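Local coordinates for protein HTH-type transcriptional regulator PrpR (PDB 6D2S) that regulates, as a DNA-binding transcription factor, expression of enzymes for short-chain fatty acid catabolism through the glyoxylate and methylcitrate cycles, at residues Arg139-Ala144 with Cys167-Thr172; Gln42-Met47 with Ile53-Asp58; Thr64-Tyr69 with Ala88-Thr93. One frame throughout, in Å; residues are numbered along the deposited sequence. Where two conformers were deposited one is given.

Contact 1 of 3, residues Arg139-Ala144 with Cys167-Thr172; sequences REFHRA and CHRLST
In the helical part of the IrrE N-terminal-like domain, F141 of helix 138-147 reaches across to R169 and L170 of helix 163-170, and its buried ring carries the whole contact. R169 meets it with aliphatic carbons, not with its charge: CG sits over one face of the ring, 3.3 Å from F141 CE2. From a different direction, oblique to the ring, L170 brings CD2 to 3.7 Å from F141 CE2. With CG anti to the backbone N (chi1 -179°), F141 directs its ring to helix 163-170. The R169 chain bends at chi2 (70°), and the side chains of F141 and R169 slide past each other in opposite directions. The two planes end up nearly parallel, yet the guanidinium is displaced well beyond the ring and does not stack on it. R169 also packs on Y129 and A133 of helix 116-135.

That charged end is buried and firmly held. R169 NH1 donates to T172 OG1 at 2.9 Å and also makes a salt bridge to D22, while NE bonds to the carbonyl of L136. T172 OG1 in turn donates to R169 O at 2.7 Å, a carbonyl that also takes T172 N. One residue back, S171 OG repeats the turn toward H168 O, also at 2.7 Å. C167 and L170 also touch strand 261-268 of the C-terminal GAF-clan region. An aromatic side chain bridging two helices, with an arginine methylene on its face and the guanidinium tied down by polar partners, makes this a helix-to-helix joint of the IrrE-like domain beside its interface with the C-terminal sheet.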
ATOM      1  N   ARG A 139      12.479   5.689  -5.339  1.00 10.96           N
ATOM      2  CA  ARG A 139      13.684   5.200  -5.997  1.00 12.43           C
ATOM      3  C   ARG A 139      14.360   4.118  -5.168  1.00 13.99           C
ATOM      4  O   ARG A 139      14.847   3.118  -5.709  1.00 14.41           O
ATOM      5  CB  ARG A 139      14.659   6.353  -6.262  1.00 18.23           C
ATOM      6  CG  ARG A 139      14.207   7.331  -7.336  1.00 27.06           C
ATOM      7  CD  ARG A 139      15.309   8.335  -7.633  1.00 48.67           C
ATOM      8  NE  ARG A 139      14.915   9.320  -8.633  1.00 72.32           N
ATOM      9  CZ  ARG A 139      15.686  10.328  -9.034  1.00 88.64           C
ATOM     10  NH1 ARG A 139      16.898  10.486  -8.518  1.00 92.68           N
ATOM     11  NH2 ARG A 139      15.244  11.180  -9.950  1.00 92.61           N
ATOM     12  N   GLU A 140      14.416   4.314  -3.854  1.00 14.36           N
ATOM     13  CA  GLU A 140      15.015   3.309  -2.984  1.00 14.03           C
ATOM     14  C   GLU A 140      14.229   2.005  -3.037  1.00 12.70           C
ATOM     15  O   GLU A 140      14.816   0.918  -3.108  1.00 14.79           O
ATOM     16  CB  GLU A 140      15.088   3.842  -1.547  1.00 18.45           C
ATOM     17  CG  GLU A 140      15.645   2.832  -0.557  1.00 20.01           C
ATOM     18  CD  GLU A 140      15.768   3.390   0.859  1.00 28.31           C
ATOM     19  OE1 GLU A 140      15.817   4.628   1.021  1.00 27.98           O
ATOM     20  OE2 GLU A 140      15.807   2.580   1.805  1.00 28.67           O
ATOM     21  N   PHE A 141      12.898   2.092  -2.985  1.00 12.54           N
ATOM     22  CA  PHE A 141      12.070   0.893  -3.010  1.00 13.91           C
ATOM     23  C   PHE A 141      12.161   0.188  -4.358  1.00 12.58           C
ATOM     24  O   PHE A 141      12.278  -1.046  -4.422  1.00 12.18           O
ATOM     25  CB  PHE A 141      10.619   1.268  -2.691  1.00  9.58           C
ATOM     26  CG  PHE A 141       9.689   0.096  -2.659  1.00 10.75           C
ATOM     27  CD1 PHE A 141       9.729  -0.804  -1.603  1.00 12.51           C
ATOM     28  CD2 PHE A 141       8.755  -0.099  -3.684  1.00 11.66           C
ATOM     29  CE1 PHE A 141       8.862  -1.905  -1.571  1.00 13.00           C
ATOM     30  CE2 PHE A 141       7.891  -1.185  -3.655  1.00 14.22           C
ATOM     31  CZ  PHE A 141       7.947  -2.092  -2.602  1.00 13.72           C
ATOM     32  N   HIS A 142      12.116   0.962  -5.445  1.00 11.77           N
ATOM     33  CA  HIS A 142      12.247   0.386  -6.784  1.00 13.87           C
ATOM     34  C   HIS A 142      13.577  -0.334  -6.929  1.00 15.14           C
ATOM     35  O   HIS A 142      13.630  -1.474  -7.415  1.00 14.31           O
ATOM     36  CB  HIS A 142      12.103   1.490  -7.838  1.00 11.65           C
ATOM     37  CG  HIS A 142      12.172   0.996  -9.252  1.00 17.64           C
ATOM     38  ND1 HIS A 142      13.357   0.901  -9.951  1.00 27.65           N
ATOM     39  CD2 HIS A 142      11.201   0.584 -10.100  1.00 26.82           C
ATOM     40  CE1 HIS A 142      13.113   0.443 -11.167  1.00 29.77           C
ATOM     41  NE2 HIS A 142      11.811   0.252 -11.287  1.00 23.53           N
ATOM     42  N   ARG A 143      14.667   0.321  -6.507  1.00 12.52           N
ATOM     43  CA  ARG A 143      15.979  -0.315  -6.558  0.55 16.34           C
ATOM     44  C   ARG A 143      15.999  -1.596  -5.734  1.00 16.14           C
ATOM     45  O   ARG A 143      16.558  -2.610  -6.169  1.00 18.17           O
ATOM     46  CB  ARG A 143      17.051   0.665  -6.072  0.55 17.44           C
ATOM     47  CG  ARG A 143      18.473   0.123  -6.091  0.55 26.58           C
ATOM     48  CD  ARG A 143      19.492   1.214  -5.740  0.55 33.82           C
ATOM     49  NE  ARG A 143      19.356   1.708  -4.366  0.55 38.17           N
ATOM     50  CZ  ARG A 143      18.813   2.878  -4.033  0.55 41.37           C
ATOM     51  NH1 ARG A 143      18.345   3.692  -4.973  0.55 41.15           N
ATOM     52  NH2 ARG A 143      18.737   3.238  -2.757  0.55 38.90           N
ATOM     53  N   ALA A 144      15.383  -1.575  -4.550  1.00 14.32           N
ATOM     54  CA  ALA A 144      15.365  -2.765  -3.703  1.00 16.51           C
ATOM     55  C   ALA A 144      14.540  -3.875  -4.334  1.00 15.10           C
ATOM     56  O   ALA A 144      14.912  -5.054  -4.258  1.00 15.39           O
ATOM     57  CB  ALA A 144      14.811  -2.420  -2.316  1.00 15.76           C
ATOM     58  N   CYS A 167       2.946  -5.243  -1.293  1.00 11.90           N
ATOM     59  CA  CYS A 167       2.210  -5.529  -2.530  1.00 12.56           C
ATOM     60  C   CYS A 167       1.552  -4.273  -3.073  1.00 13.54           C
ATOM     61  O   CYS A 167       1.598  -3.996  -4.279  1.00 12.26           O
ATOM     62  CB  CYS A 167       1.147  -6.598  -2.303  1.00 12.89           C
ATOM     63  SG  CYS A 167       1.770  -8.237  -2.077  1.00 15.70           S
ATOM     64  N   HIS A 168       0.900  -3.509  -2.202  1.00 11.89           N
ATOM     65  CA  HIS A 168       0.259  -2.301  -2.692  1.00 12.89           C
ATOM     66  C   HIS A 168       1.286  -1.356  -3.291  1.00  8.65           C
ATOM     67  O   HIS A 168       1.075  -0.802  -4.376  1.00 11.94           O
ATOM     68  CB  HIS A 168      -0.536  -1.603  -1.590  1.00 17.88           C
ATOM     69  CG  HIS A 168      -1.357  -0.466  -2.110  1.00 27.94           C
ATOM     70  ND1 HIS A 168      -0.837   0.796  -2.304  1.00 28.09           N
ATOM     71  CD2 HIS A 168      -2.644  -0.411  -2.530  1.00 33.20           C
ATOM     72  CE1 HIS A 168      -1.773   1.585  -2.802  1.00 32.09           C
ATOM     73  NE2 HIS A 168      -2.878   0.876  -2.950  1.00 34.68           N
ATOM     74  N   ARG A 169       2.427  -1.175  -2.620  1.00 11.89           N
ATOM     75  CA  ARG A 169       3.437  -0.279  -3.178  1.00 10.63           C
ATOM     76  C   ARG A 169       3.960  -0.785  -4.523  1.00  8.51           C
ATOM     77  O   ARG A 169       4.185   0.007  -5.450  1.00  9.88           O
ATOM     78  CB  ARG A 169       4.595  -0.091  -2.196  1.00 10.95           C
ATOM     79  CG  ARG A 169       5.583   0.963  -2.652  1.00 10.38           C
ATOM     80  CD  ARG A 169       4.975   2.381  -2.567  1.00 11.42           C
ATOM     81  NE  ARG A 169       5.988   3.439  -2.715  1.00 10.73           N
ATOM     82  CZ  ARG A 169       5.914   4.453  -3.581  1.00 12.00           C
ATOM     83  NH1 ARG A 169       4.890   4.551  -4.425  1.00 10.98           N
ATOM     84  NH2 ARG A 169       6.870   5.383  -3.603  1.00  9.37           N
ATOM     85  N   LEU A 170       4.188  -2.093  -4.650  1.00 10.12           N
ATOM     86  CA  LEU A 170       4.644  -2.613  -5.939  1.00 12.50           C
ATOM     87  C   LEU A 170       3.647  -2.268  -7.045  1.00 11.57           C
ATOM     88  O   LEU A 170       4.039  -1.973  -8.184  1.00 12.14           O
ATOM     89  CB  LEU A 170       4.864  -4.130  -5.859  1.00  9.60           C
ATOM     90  CG  LEU A 170       6.061  -4.613  -5.027  1.00 12.49           C
ATOM     91  CD1 LEU A 170       5.998  -6.131  -4.821  1.00 12.08           C
ATOM     92  CD2 LEU A 170       7.371  -4.239  -5.734  1.00 11.49           C
ATOM     93  N   SER A 171       2.363  -2.261  -6.719  1.00 11.14           N
ATOM     94  CA  SER A 171       1.330  -1.954  -7.706  1.00 12.23           C
ATOM     95  C   SER A 171       1.236  -0.464  -8.037  1.00 13.31           C
ATOM     96  O   SER A 171       0.452  -0.099  -8.923  1.00 13.12           O
ATOM     97  CB  SER A 171      -0.035  -2.455  -7.217  1.00 14.99           C
ATOM     98  OG  SER A 171      -0.626  -1.554  -6.284  1.00 15.57           O
ATOM     99  N   THR A 172       1.995   0.396  -7.365  1.00 10.92           N
ATOM    100  CA  THR A 172       2.003   1.826  -7.665  1.00 10.60           C
ATOM    101  C   THR A 172       3.220   2.271  -8.468  1.00 11.12           C
ATOM    102  O   THR A 172       3.372   3.473  -8.695  1.00 10.51           O
ATOM    103  CB  THR A 172       1.950   2.671  -6.373  1.00 12.70           C
ATOM    104  OG1 THR A 172       3.171   2.504  -5.620  1.00 11.69           O
ATOM    105  CG2 THR A 172       0.743   2.285  -5.509  1.00 13.19           C
TER

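Contact 2 of 3, residues Gln42-Met47 with Ile53-Asp58; sequences QLAELM and ISVVID
I53, entering strand 54-58, meets M47 of helix 39-51 through both backbone and side chain. I53 N donates to M47 O at 3.1 Å, a fairly straight bond at the hydrogen (153°), although the N-H comes in from above the carbonyl plane. The two side chains run alongside each other, pointing the same way. Bends in the M47 chain at chi2 (-72°) and chi3 swing its terminal methyl against the isoleucine, with M47 CE 4.0 Å from I53 CD1. I53 CG2 lies almost as close to the same methyl, so M47 CE nestles against both branches. I53 O and M47 O, 3.5 Å apart, are both acceptors and cannot bond to each other; I53 O takes its hydrogen bond instead from a water at 3.0 Å, which also donates to A44 O at 2.7 Å.

S54 turns away from the helix and pairs through its backbone with L76 of strand 75-79 and with K74 just before it.

V55 turns back. V55 N donates to the same water at 2.8 Å, so three bonds pin the water and link a helix carbonyl to the edge of the strand turned away from strand 75-79. V55 CB lies 4.0 Å from A44 CB, and its CG2 branch reaches the root of the M47 side chain at CB, 4.1 Å away. Beyond V55 the strand leaves the helix behind: V56 and D58 continue the backbone pairing with strand 75-79, and D58 forms a salt bridge with R77. Helix, tight connection and edge strand, zipped at the near end by a backbone bond, a bridging water and apolar side chains, form the alpha-beta unit that opens the small mixed sheet of this IrrE-like domain.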
ATOM      1  N   GLN A  42      11.500   8.285  13.870  1.00 18.17           N
ATOM      2  CA  GLN A  42      11.935   9.403  13.040  1.00 16.14           C
ATOM      3  C   GLN A  42      10.758  10.272  12.616  1.00 19.19           C
ATOM      4  O   GLN A  42      10.860  11.506  12.596  1.00 17.11           O
ATOM      5  CB  GLN A  42      12.671   8.872  11.812  1.00 16.87           C
ATOM      6  CG  GLN A  42      13.933   8.073  12.160  1.00 22.30           C
ATOM      7  CD  GLN A  42      14.562   7.468  10.918  1.00 19.54           C
ATOM      8  OE1 GLN A  42      15.023   8.193  10.041  1.00 22.23           O
ATOM      9  NE2 GLN A  42      14.544   6.141  10.820  1.00 21.97           N
ATOM     10  N   LEU A  43       9.640   9.641  12.245  1.00 15.92           N
ATOM     11  CA  LEU A  43       8.445  10.399  11.891  1.00 18.51           C
ATOM     12  C   LEU A  43       7.905  11.174  13.085  1.00 14.62           C
ATOM     13  O   LEU A  43       7.405  12.292  12.928  1.00 16.76           O
ATOM     14  CB  LEU A  43       7.373   9.460  11.334  1.00 17.75           C
ATOM     15  CG  LEU A  43       7.461   9.281   9.814  1.00 16.02           C
ATOM     16  CD1 LEU A  43       6.736   8.016   9.371  1.00 19.30           C
ATOM     17  CD2 LEU A  43       6.861  10.506   9.120  1.00 18.39           C
ATOM     18  N   ALA A  44       7.962  10.587  14.280  1.00 15.08           N
ATOM     19  CA  ALA A  44       7.511  11.321  15.464  1.00 15.49           C
ATOM     20  C   ALA A  44       8.329  12.595  15.661  1.00 21.74           C
ATOM     21  O   ALA A  44       7.788  13.642  16.039  1.00 21.22           O
ATOM     22  CB  ALA A  44       7.603  10.430  16.708  1.00 16.60           C
ATOM     23  N   GLU A  45       9.639  12.515  15.417  1.00 18.66           N
ATOM     24  CA  GLU A  45      10.493  13.696  15.496  1.00 21.47           C
ATOM     25  C   GLU A  45      10.114  14.722  14.434  1.00 20.63           C
ATOM     26  O   GLU A  45      10.011  15.919  14.727  1.00 20.38           O
ATOM     27  CB  GLU A  45      11.963  13.286  15.351  1.00 25.48           C
ATOM     28  CG  GLU A  45      12.953  14.420  15.544  1.00 42.14           C
ATOM     29  CD  GLU A  45      14.397  13.963  15.414  1.00 56.18           C
ATOM     30  OE1 GLU A  45      15.105  14.453  14.507  1.00 61.64           O
ATOM     31  OE2 GLU A  45      14.822  13.106  16.218  1.00 60.81           O
ATOM     32  N   LEU A  46       9.922  14.274  13.186  1.00 18.95           N
ATOM     33  CA  LEU A  46       9.501  15.191  12.128  1.00 20.39           C
ATOM     34  C   LEU A  46       8.180  15.870  12.483  1.00 18.26           C
ATOM     35  O   LEU A  46       8.029  17.089  12.320  1.00 18.34           O
ATOM     36  CB  LEU A  46       9.385  14.434  10.799  1.00 21.36           C
ATOM     37  CG  LEU A  46       8.911  15.177   9.552  1.00 25.18           C
ATOM     38  CD1 LEU A  46       9.795  16.375   9.284  1.00 27.41           C
ATOM     39  CD2 LEU A  46       8.904  14.234   8.341  1.00 27.55           C
ATOM     40  N   MET A  47       7.210  15.097  12.980  1.00 16.42           N
ATOM     41  CA  MET A  47       5.909  15.681  13.308  1.00 17.12           C
ATOM     42  C   MET A  47       6.040  16.768  14.363  1.00 16.27           C
ATOM     43  O   MET A  47       5.393  17.820  14.267  1.00 18.46           O
ATOM     44  CB  MET A  47       4.944  14.590  13.779  1.00 16.34           C
ATOM     45  CG  MET A  47       4.503  13.675  12.646  1.00 16.91           C
ATOM     46  SD  MET A  47       3.369  14.546  11.542  1.00 22.49           S
ATOM     47  CE  MET A  47       1.791  13.980  12.174  1.00 27.02           C
ATOM     48  N   ILE A  53       3.224  18.677  16.336  1.00 19.08           N
ATOM     49  CA  ILE A  53       2.339  17.583  16.712  1.00 18.85           C
ATOM     50  C   ILE A  53       3.139  16.572  17.513  1.00 18.78           C
ATOM     51  O   ILE A  53       4.217  16.148  17.090  1.00 17.35           O
ATOM     52  CB  ILE A  53       1.706  16.935  15.475  1.00 19.48           C
ATOM     53  CG1 ILE A  53       0.769  17.935  14.797  1.00 17.78           C
ATOM     54  CG2 ILE A  53       0.978  15.637  15.863  1.00 18.43           C
ATOM     55  CD1 ILE A  53       0.315  17.491  13.448  1.00 16.92           C
ATOM     56  N   SER A  54       2.626  16.209  18.688  1.00 16.00           N
ATOM     57  CA  SER A  54       3.251  15.210  19.544  1.00 16.34           C
ATOM     58  C   SER A  54       2.621  13.848  19.262  1.00 17.28           C
ATOM     59  O   SER A  54       1.403  13.685  19.399  1.00 19.09           O
ATOM     60  CB  SER A  54       3.078  15.577  21.019  1.00 23.56           C
ATOM     61  OG  SER A  54       3.812  16.749  21.348  1.00 27.34           O
ATOM     62  N   VAL A  55       3.444  12.883  18.893  1.00 14.24           N
ATOM     63  CA  VAL A  55       2.986  11.513  18.668  1.00 14.83           C
ATOM     64  C   VAL A  55       3.191  10.737  19.957  1.00 18.46           C
ATOM     65  O   VAL A  55       4.271  10.794  20.565  1.00 16.09           O
ATOM     66  CB  VAL A  55       3.748  10.851  17.505  1.00 19.09           C
ATOM     67  CG1 VAL A  55       3.377   9.373  17.404  1.00 20.97           C
ATOM     68  CG2 VAL A  55       3.479  11.577  16.192  1.00 17.97           C
ATOM     69  N   VAL A  56       2.151  10.035  20.401  1.00 16.04           N
ATOM     70  CA  VAL A  56       2.215   9.219  21.605  0.51 17.83           C
ATOM     71  C   VAL A  56       1.630   7.849  21.293  1.00 18.99           C
ATOM     72  O   VAL A  56       0.606   7.737  20.613  1.00 18.08           O
ATOM     73  CB  VAL A  56       1.473   9.884  22.782  0.51 22.12           C
ATOM     74  CG1 VAL A  56       0.034  10.172  22.409  0.51 23.17           C
ATOM     75  CG2 VAL A  56       1.554   9.016  24.023  0.51 22.53           C
ATOM     76  N   ILE A  57       2.289   6.808  21.774  1.00 18.10           N
ATOM     77  CA  ILE A  57       1.798   5.448  21.611  1.00 17.01           C
ATOM     78  C   ILE A  57       0.829   5.174  22.753  1.00 17.86           C
ATOM     79  O   ILE A  57       1.143   5.450  23.915  1.00 21.76           O
ATOM     80  CB  ILE A  57       2.960   4.442  21.614  1.00 20.55           C
ATOM     81  CG1 ILE A  57       3.988   4.795  20.532  1.00 20.51           C
ATOM     82  CG2 ILE A  57       2.438   3.007  21.476  1.00 24.14           C
ATOM     83  CD1 ILE A  57       3.419   4.954  19.121  1.00 20.88           C
ATOM     84  N   ASP A  58      -0.349   4.632  22.444  1.00 15.65           N
ATOM     85  CA  ASP A  58      -1.373   4.545  23.485  1.00 16.24           C
ATOM     86  C   ASP A  58      -2.220   3.289  23.325  1.00 15.80           C
ATOM     87  O   ASP A  58      -2.342   2.729  22.233  1.00 18.53           O
ATOM     88  CB  ASP A  58      -2.282   5.784  23.459  1.00 18.92           C
ATOM     89  CG  ASP A  58      -2.783   6.176  24.833  1.00 32.49           C
ATOM     90  OD1 ASP A  58      -2.390   5.534  25.834  1.00 30.23           O
ATOM     91  OD2 ASP A  58      -3.571   7.147  24.912  1.00 34.09           O
TER
HETATM   92  O   HOH W   1       5.959  13.862  17.997  1.00 28.00           O

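Contact 3 of 3, residues Thr64-Tyr69 with Ala88-Thr93; sequences TAKRRY and AFQIAT
R67 and Q90 join the edge strand 67-70 of the three-stranded mixed sheet to helix 84-99, one of the helices packed against that sheet in the IrrE N-terminal-like domain. R67 NH1 donates to Q90 OE1 at 2.7 Å with a nearly straight N-H (158°). The acceptor lies in the guanidinium plane, whereas the donor is tilted from the plane of the amide. The arginine reaches it with CG lodged between its own backbone N and carbonyl carbon (chi1 75°), after which the chain runs extended across the glutamine, putting R67 CD 3.3 Å from Q90 OE1. The oxygen is thus held by one short bond and flanked by methylenes.

K66 touches the same amide from above. K66 CB stands 3.6 Å from Q90 CD, and K66 CD passes Q90 NE2 at the same 3.6 Å before the chain leads its ammonium away. T93, one turn further along the helix, contributes a methyl laid over one face of the R67 guanidinium, offset toward its rim, with CG2 3.6 Å from R67 NH2.

Further out, second-shell bonds set these groups. Q86 accepts from Q90 NE2, so both ends of the amide are engaged and its rotation is fixed. K66 NZ has weak bonds to Q86 and to the carbonyl of Y254, and the K66 side chain lies about 7 Å from a bound calcium ion. K66, just before the strand, and R68 within it pair through their backbones with A79 and R77. The hydroxyl of T93 helps to fix its rotation: OG1 donates to F89 O at 2.9 Å, on the opposite face of that carbonyl from T93 N.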
ATOM      1  N   THR A  64     -11.024   0.667  19.102  1.00 45.62           N
ATOM      2  CA  THR A  64      -9.836  -0.067  18.659  1.00 43.81           C
ATOM      3  C   THR A  64      -9.284   0.497  17.348  1.00 45.77           C
ATOM      4  O   THR A  64      -8.735  -0.230  16.514  1.00 44.19           O
ATOM      5  CB  THR A  64     -10.126  -1.569  18.530  1.00 48.23           C
ATOM      6  OG1 THR A  64      -8.897  -2.305  18.601  1.00 50.57           O
ATOM      7  CG2 THR A  64     -10.813  -1.883  17.212  1.00 45.04           C
ATOM      8  N   ALA A  65      -9.430   1.806  17.152  1.00 43.22           N
ATOM      9  CA  ALA A  65      -8.827   2.450  15.997  1.00 36.63           C
ATOM     10  C   ALA A  65      -7.307   2.284  16.039  1.00 29.90           C
ATOM     11  O   ALA A  65      -6.721   1.972  17.079  1.00 26.56           O
ATOM     12  CB  ALA A  65      -9.203   3.929  15.962  1.00 33.89           C
ATOM     13  N   LYS A  66      -6.661   2.492  14.884  1.00 21.38           N
ATOM     14  CA  LYS A  66      -5.199   2.482  14.864  1.00 18.12           C
ATOM     15  C   LYS A  66      -4.603   3.836  15.229  1.00 15.73           C
ATOM     16  O   LYS A  66      -3.413   3.907  15.554  1.00 16.49           O
ATOM     17  CB  LYS A  66      -4.667   2.040  13.494  1.00 17.24           C
ATOM     18  CG  LYS A  66      -4.996   0.596  13.129  1.00 23.27           C
ATOM     19  CD  LYS A  66      -4.321   0.186  11.823  1.00 25.58           C
ATOM     20  CE  LYS A  66      -4.607  -1.277  11.479  1.00 32.48           C
ATOM     21  NZ  LYS A  66      -3.749  -1.752  10.345  1.00 31.36           N
ATOM     22  N   ARG A  67      -5.393   4.904  15.177  1.00 14.39           N
ATOM     23  CA  ARG A  67      -4.915   6.216  15.575  1.00 15.70           C
ATOM     24  C   ARG A  67      -6.106   7.087  15.945  1.00 17.76           C
ATOM     25  O   ARG A  67      -7.251   6.797  15.583  1.00 19.97           O
ATOM     26  CB  ARG A  67      -4.086   6.880  14.465  1.00 13.22           C
ATOM     27  CG  ARG A  67      -4.939   7.410  13.310  1.00 16.19           C
ATOM     28  CD  ARG A  67      -4.098   8.072  12.207  1.00 16.70           C
ATOM     29  NE  ARG A  67      -4.989   8.596  11.179  1.00 18.88           N
ATOM     30  CZ  ARG A  67      -5.438   7.893  10.142  1.00 20.88           C
ATOM     31  NH1 ARG A  67      -5.069   6.624   9.969  1.00 20.24           N
ATOM     32  NH2 ARG A  67      -6.263   8.461   9.273  1.00 26.12           N
ATOM     33  N   ARG A  68      -5.816   8.149  16.693  0.52 17.08           N
ATOM     34  CA  ARG A  68      -6.797   9.184  17.004  0.52 17.26           C
ATOM     35  C   ARG A  68      -6.045  10.500  17.093  0.52 17.97           C
ATOM     36  O   ARG A  68      -5.136  10.637  17.917  0.52 18.12           O
ATOM     37  CB  ARG A  68      -7.541   8.895  18.317  0.52 18.74           C
ATOM     38  CG  ARG A  68      -8.686   9.868  18.625  0.52 23.78           C
ATOM     39  CD  ARG A  68      -9.815   9.722  17.616  0.52 25.54           C
ATOM     40  NE  ARG A  68     -10.842  10.755  17.745  0.52 28.31           N
ATOM     41  CZ  ARG A  68     -12.028  10.564  18.313  0.52 25.40           C
ATOM     42  NH1 ARG A  68     -12.346   9.377  18.815  0.52 24.69           N
ATOM     43  NH2 ARG A  68     -12.899  11.556  18.377  0.52 27.39           N
ATOM     44  N   TYR A  69      -6.408  11.456  16.244  1.00 17.94           N
ATOM     45  CA  TYR A  69      -5.789  12.765  16.269  1.00 15.41           C
ATOM     46  C   TYR A  69      -6.600  13.685  17.176  1.00 20.61           C
ATOM     47  O   TYR A  69      -7.831  13.716  17.097  1.00 24.47           O
ATOM     48  CB  TYR A  69      -5.682  13.335  14.854  1.00 19.66           C
ATOM     49  CG  TYR A  69      -4.952  14.651  14.817  1.00 23.25           C
ATOM     50  CD1 TYR A  69      -3.687  14.770  15.376  1.00 21.39           C
ATOM     51  CD2 TYR A  69      -5.521  15.773  14.223  1.00 22.58           C
ATOM     52  CE1 TYR A  69      -3.008  15.961  15.357  1.00 23.93           C
ATOM     53  CE2 TYR A  69      -4.843  16.974  14.195  1.00 22.97           C
ATOM     54  CZ  TYR A  69      -3.588  17.060  14.761  1.00 25.36           C
ATOM     55  OH  TYR A  69      -2.906  18.249  14.752  1.00 28.31           O
ATOM     56  N   ALA A  88       4.559   3.772  11.975  1.00 13.00           N
ATOM     57  CA  ALA A  88       5.018   4.748  10.994  1.00 14.78           C
ATOM     58  C   ALA A  88       3.929   5.051   9.974  1.00 15.52           C
ATOM     59  O   ALA A  88       3.708   6.217   9.612  1.00 13.22           O
ATOM     60  CB  ALA A  88       6.272   4.231  10.284  1.00 12.44           C
ATOM     61  N   PHE A  89       3.245   4.009   9.493  1.00 11.57           N
ATOM     62  CA  PHE A  89       2.194   4.209   8.493  1.00 12.03           C
ATOM     63  C   PHE A  89       1.103   5.143   9.011  1.00 13.89           C
ATOM     64  O   PHE A  89       0.645   6.044   8.291  1.00 12.95           O
ATOM     65  CB  PHE A  89       1.606   2.854   8.088  1.00 12.73           C
ATOM     66  CG  PHE A  89       0.698   2.925   6.897  1.00 14.26           C
ATOM     67  CD1 PHE A  89       1.201   2.723   5.616  1.00 19.63           C
ATOM     68  CD2 PHE A  89      -0.649   3.154   7.065  1.00 15.30           C
ATOM     69  CE1 PHE A  89       0.360   2.766   4.517  1.00 22.19           C
ATOM     70  CE2 PHE A  89      -1.505   3.212   5.970  1.00 22.66           C
ATOM     71  CZ  PHE A  89      -0.999   3.017   4.703  1.00 18.39           C
ATOM     72  N   GLN A  90       0.689   4.957  10.261  1.00 12.97           N
ATOM     73  CA  GLN A  90      -0.327   5.828  10.844  1.00 12.33           C
ATOM     74  C   GLN A  90       0.163   7.266  10.948  1.00 12.18           C
ATOM     75  O   GLN A  90      -0.591   8.205  10.673  1.00 13.10           O
ATOM     76  CB  GLN A  90      -0.727   5.316  12.227  1.00 12.36           C
ATOM     77  CG  GLN A  90      -1.436   3.988  12.191  1.00 14.68           C
ATOM     78  CD  GLN A  90      -2.656   4.017  11.286  1.00 17.65           C
ATOM     79  OE1 GLN A  90      -3.517   4.887  11.421  1.00 17.58           O
ATOM     80  NE2 GLN A  90      -2.742   3.055  10.371  1.00 16.84           N
ATOM     81  N   ILE A  91       1.407   7.459  11.398  1.00 11.53           N
ATOM     82  CA  ILE A  91       1.931   8.808  11.572  1.00 11.15           C
ATOM     83  C   ILE A  91       2.052   9.503  10.230  1.00 11.05           C
ATOM     84  O   ILE A  91       1.713  10.686  10.091  1.00 12.26           O
ATOM     85  CB  ILE A  91       3.286   8.768  12.306  1.00 10.46           C
ATOM     86  CG1 ILE A  91       3.124   8.099  13.672  1.00 10.49           C
ATOM     87  CG2 ILE A  91       3.848  10.188  12.451  1.00 11.14           C
ATOM     88  CD1 ILE A  91       4.478   7.586  14.275  1.00 12.25           C
ATOM     89  N   ALA A  92       2.537   8.782   9.215  1.00  9.57           N
ATOM     90  CA  ALA A  92       2.682   9.391   7.901  1.00 10.79           C
ATOM     91  C   ALA A  92       1.327   9.678   7.267  1.00 11.17           C
ATOM     92  O   ALA A  92       1.191  10.653   6.517  1.00 11.79           O
ATOM     93  CB  ALA A  92       3.532   8.480   6.994  1.00 11.46           C
ATOM     94  N   THR A  93       0.317   8.860   7.570  1.00  9.31           N
ATOM     95  CA  THR A  93      -1.034   9.161   7.107  1.00 14.07           C
ATOM     96  C   THR A  93      -1.517  10.481   7.691  1.00 16.50           C
ATOM     97  O   THR A  93      -2.019  11.345   6.964  1.00 14.14           O
ATOM     98  CB  THR A  93      -1.994   8.022   7.456  1.00 14.68           C
ATOM     99  OG1 THR A  93      -1.614   6.843   6.740  1.00 12.80           O
ATOM    100  CG2 THR A  93      -3.437   8.388   7.044  1.00 17.03           C
TER

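Overall arrangement
The chain is a fragment of the regulator, holding its IrrE-like and C-terminal regions. Contacts 2 and 3 come first along it and share the three-stranded mixed sheet, holding its two outermost strands, 54-58 and 67-70, to helices 39-51 and 84-99. Their centres are 10 Å apart and they touch directly: M47 and V55 pack on I91, L43 on A88, and I53 on Y69, so the two contacts adjoin, largely through apolar side chains. Contact 1 closes last, joining helices 138-147 and 163-170. With its centre 25 Å from contact 2 and 22 Å from contact 3, it lies apart from both, beside the five-stranded sheet of the C-terminal region.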